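Local coordinates for protein regulator of polyketide synthase expression (Bifidobacterium adolescentis, PDB 3ONQ) that is of unknown function but carries a C-terminal PucR-type helix-turn-helix domain and probably binds DNA to regulate transcription, at residues N35-R40 / G135-L140. Numbering follows the deposited sequence.
Sequences NMTDDR and GASHAL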
ATOM      1  N   ASN B  35      -3.890  12.719   0.125  1.00 27.25           N
ATOM      2  CA  ASN B  35      -3.622  11.280   0.221  1.00 23.98           C
ATOM      3  C   ASN B  35      -2.160  10.886   0.446  1.00 33.63           C
ATOM      4  O   ASN B  35      -1.739   9.796   0.060  1.00 36.27           O
ATOM      5  CB  ASN B  35      -4.171  10.526  -0.998  1.00 34.92           C
ATOM      6  CG  ASN B  35      -4.212   9.018  -0.781  1.00 40.82           C
ATOM      7  OD1 ASN B  35      -4.489   8.547   0.318  1.00 40.34           O
ATOM      8  ND2 ASN B  35      -3.915   8.260  -1.828  1.00 48.75           N
HETATM    9  N   MSE B  36      -1.387  11.766   1.073  0.51 32.98           N
HETATM   10  CA  MSE B  36       0.002  11.450   1.395  0.51 31.19           C
HETATM   11  C   MSE B  36       0.069  10.908   2.826  0.51 31.18           C
HETATM   12  O   MSE B  36      -0.260  11.614   3.778  0.51 30.99           O
HETATM   13  CB  MSE B  36       0.888  12.688   1.214  0.51 28.66           C
HETATM   14  CG  MSE B  36       0.930  13.225  -0.229  0.51 26.01           C
HETATM   15 SE   MSE B  36       1.576  15.083  -0.361  0.51 56.36          SE
HETATM   16  CE  MSE B  36       3.399  14.831   0.286  0.51 82.51           C
ATOM     17  N   THR B  37       0.322   9.598   2.943  1.00 27.44           N
ATOM     18  CA  THR B  37       0.281   8.913   4.229  1.00 30.67           C
ATOM     19  C   THR B  37       1.603   8.269   4.661  1.00 35.32           C
ATOM     20  O   THR B  37       1.636   7.429   5.542  1.00 32.88           O
ATOM     21  CB  THR B  37      -0.842   7.887   4.261  1.00 29.92           C
ATOM     22  OG1 THR B  37      -0.614   6.911   3.249  1.00 36.29           O
ATOM     23  CG2 THR B  37      -2.154   8.570   3.996  1.00 28.68           C
ATOM     24  N   ASP B  38       2.687   8.684   4.034  1.00 38.75           N
ATOM     25  CA  ASP B  38       3.994   8.097   4.272  1.00 46.37           C
ATOM     26  C   ASP B  38       4.649   8.592   5.553  1.00 46.52           C
ATOM     27  O   ASP B  38       4.087   9.385   6.289  1.00 41.59           O
ATOM     28  CB  ASP B  38       4.907   8.307   3.070  1.00 44.02           C
ATOM     29  CG  ASP B  38       5.256   9.747   2.857  1.00 49.11           C
ATOM     30  OD1 ASP B  38       4.741  10.344   1.904  1.00 44.09           O
ATOM     31  OD2 ASP B  38       6.047  10.287   3.643  1.00 49.54           O
ATOM     32  N   ASP B  39       5.847   8.097   5.812  1.00 50.79           N
ATOM     33  CA  ASP B  39       6.558   8.363   7.057  1.00 49.67           C
ATOM     34  C   ASP B  39       6.807   9.842   7.317  1.00 32.56           C
ATOM     35  O   ASP B  39       6.835  10.264   8.459  1.00 36.63           O
ATOM     36  CB  ASP B  39       7.857   7.566   7.111  1.00 61.20           C
ATOM     37  CG  ASP B  39       7.633   6.126   7.512  1.00 72.95           C
ATOM     38  OD1 ASP B  39       6.654   5.848   8.230  1.00 72.44           O
ATOM     39  OD2 ASP B  39       8.433   5.268   7.109  1.00 79.99           O
ATOM     40  N   ARG B  40       7.006  10.625   6.271  1.00 25.63           N
ATOM     41  CA  ARG B  40       7.205  12.052   6.451  1.00 30.55           C
ATOM     42  C   ARG B  40       5.976  12.694   7.105  1.00 32.22           C
ATOM     43  O   ARG B  40       6.096  13.558   7.955  1.00 29.96           O
ATOM     44  CB  ARG B  40       7.494  12.727   5.115  1.00 33.54           C
ATOM     45  CG  ARG B  40       8.737  12.235   4.421  1.00 37.47           C
ATOM     46  CD  ARG B  40       8.802  12.717   2.992  1.00 38.46           C
ATOM     47  NE  ARG B  40       7.722  12.171   2.183  1.00 39.08           N
ATOM     48  CZ  ARG B  40       7.341  12.662   1.015  1.00 48.21           C
ATOM     49  NH1 ARG B  40       7.951  13.712   0.499  1.00 45.44           N
ATOM     50  NH2 ARG B  40       6.348  12.099   0.357  1.00 56.50           N
ATOM     51  N   GLY B 135      -5.797   6.778   8.532  1.00 27.64           N
ATOM     52  CA  GLY B 135      -7.179   7.047   8.898  1.00 27.86           C
ATOM     53  C   GLY B 135      -7.479   8.534   8.869  1.00 28.61           C
ATOM     54  O   GLY B 135      -8.523   8.960   8.386  1.00 31.36           O
ATOM     55  N   ALA B 136      -6.550   9.326   9.393  1.00 27.59           N
ATOM     56  CA  ALA B 136      -6.652  10.775   9.333  1.00 24.80           C
ATOM     57  C   ALA B 136      -6.857  11.238   7.892  1.00 26.01           C
ATOM     58  O   ALA B 136      -7.742  12.051   7.608  1.00 24.35           O
ATOM     59  CB  ALA B 136      -5.397  11.416   9.935  1.00 21.46           C
ATOM     60  N   SER B 137      -6.048  10.716   6.974  1.00 23.03           N
ATOM     61  CA  SER B 137      -6.181  11.097   5.562  1.00 20.25           C
ATOM     62  C   SER B 137      -7.549  10.661   5.024  1.00 23.87           C
ATOM     63  O   SER B 137      -8.218  11.409   4.315  1.00 22.69           O
ATOM     64  CB  SER B 137      -5.073  10.462   4.726  1.00 26.09           C
ATOM     65  OG  SER B 137      -5.207  10.814   3.355  1.00 26.01           O
ATOM     66  N   HIS B 138      -7.950   9.445   5.374  1.00 18.13           N
ATOM     67  CA  HIS B 138      -9.267   8.928   5.025  1.00 23.97           C
ATOM     68  C   HIS B 138     -10.401   9.824   5.555  1.00 22.66           C
ATOM     69  O   HIS B 138     -11.324  10.175   4.818  1.00 27.09           O
ATOM     70  CB  HIS B 138      -9.427   7.499   5.574  1.00 26.43           C
ATOM     71  CG  HIS B 138     -10.641   6.791   5.066  1.00 32.68           C
ATOM     72  ND1 HIS B 138     -10.862   5.444   5.263  1.00 28.00           N
ATOM     73  CD2 HIS B 138     -11.711   7.245   4.360  1.00 30.28           C
ATOM     74  CE1 HIS B 138     -12.005   5.097   4.698  1.00 27.92           C
ATOM     75  NE2 HIS B 138     -12.539   6.173   4.144  1.00 24.48           N
ATOM     76  N   ALA B 139     -10.338  10.177   6.836  1.00 23.46           N
ATOM     77  CA  ALA B 139     -11.365  11.011   7.460  1.00 23.04           C
ATOM     78  C   ALA B 139     -11.484  12.365   6.768  1.00 26.13           C
ATOM     79  O   ALA B 139     -12.581  12.836   6.466  1.00 24.33           O
ATOM     80  CB  ALA B 139     -11.072  11.202   8.967  1.00 19.70           C
ATOM     81  N   LEU B 140     -10.353  13.007   6.521  1.00 21.46           N
ATOM     82  CA  LEU B 140     -10.383  14.299   5.850  1.00 25.12           C
ATOM     83  C   LEU B 140     -10.903  14.209   4.405  1.00 24.80           C
ATOM     84  O   LEU B 140     -11.652  15.069   3.953  1.00 22.68           O
ATOM     85  CB  LEU B 140      -9.011  14.964   5.901  1.00 25.06           C
ATOM     86  CG  LEU B 140      -8.661  15.508   7.293  1.00 22.65           C
ATOM     87  CD1 LEU B 140      -7.179  15.913   7.397  1.00 18.26           C
ATOM     88  CD2 LEU B 140      -9.547  16.695   7.601  1.00 19.39           C
TER
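Ser-137, on helix 132-149, meets the loop that joins helices 21-33 and 39-48. Its CB points at the loop and lies 3.6 Å from CG2 of Thr-37, a plain methyl contact. With OG anti to the backbone N (chi1 179°), the hydroxyl is carried on to Asn-35. Ser-137 OG sits 3.5 Å from Asn-35 CA and 3.8 Å from Thr-37 CG2. The tip is satisfied by a hydrogen bond with the carbonyl O of Leu-32, in the last turn of helix 21-33. That helix ends in a Schellman motif with Asn-35 as the C-prime residue. The positive phi of Asn-35 (68°) belongs to this turn. Its CB points away from the serine helix. The amide then bends back, and Asn-35 OD1 stops 3.9 Å from Ser-137 OG. The contact joins the loop between these two N-terminal helices to helix 132-149, which packs on the mixed sheet, where Ala-136 and Leu-140 touch Leu-98. Further along the loop, Asp-38 N-caps helix 39-48 by accepting from Arg-40 N. The guanidinium of Arg-40 also grips this carboxylate side-on. Arg-40 NH2 reaches Asp-38 OD1 at 2.8 Å in a salt bridge, and Arg-40 NE bonds to Asp-38 OD2 at 2.9 Å. OD2 takes two donors: NE on the syn side, tilted well out of the carboxylate plane, and the backbone N on the anti side, nearer that plane.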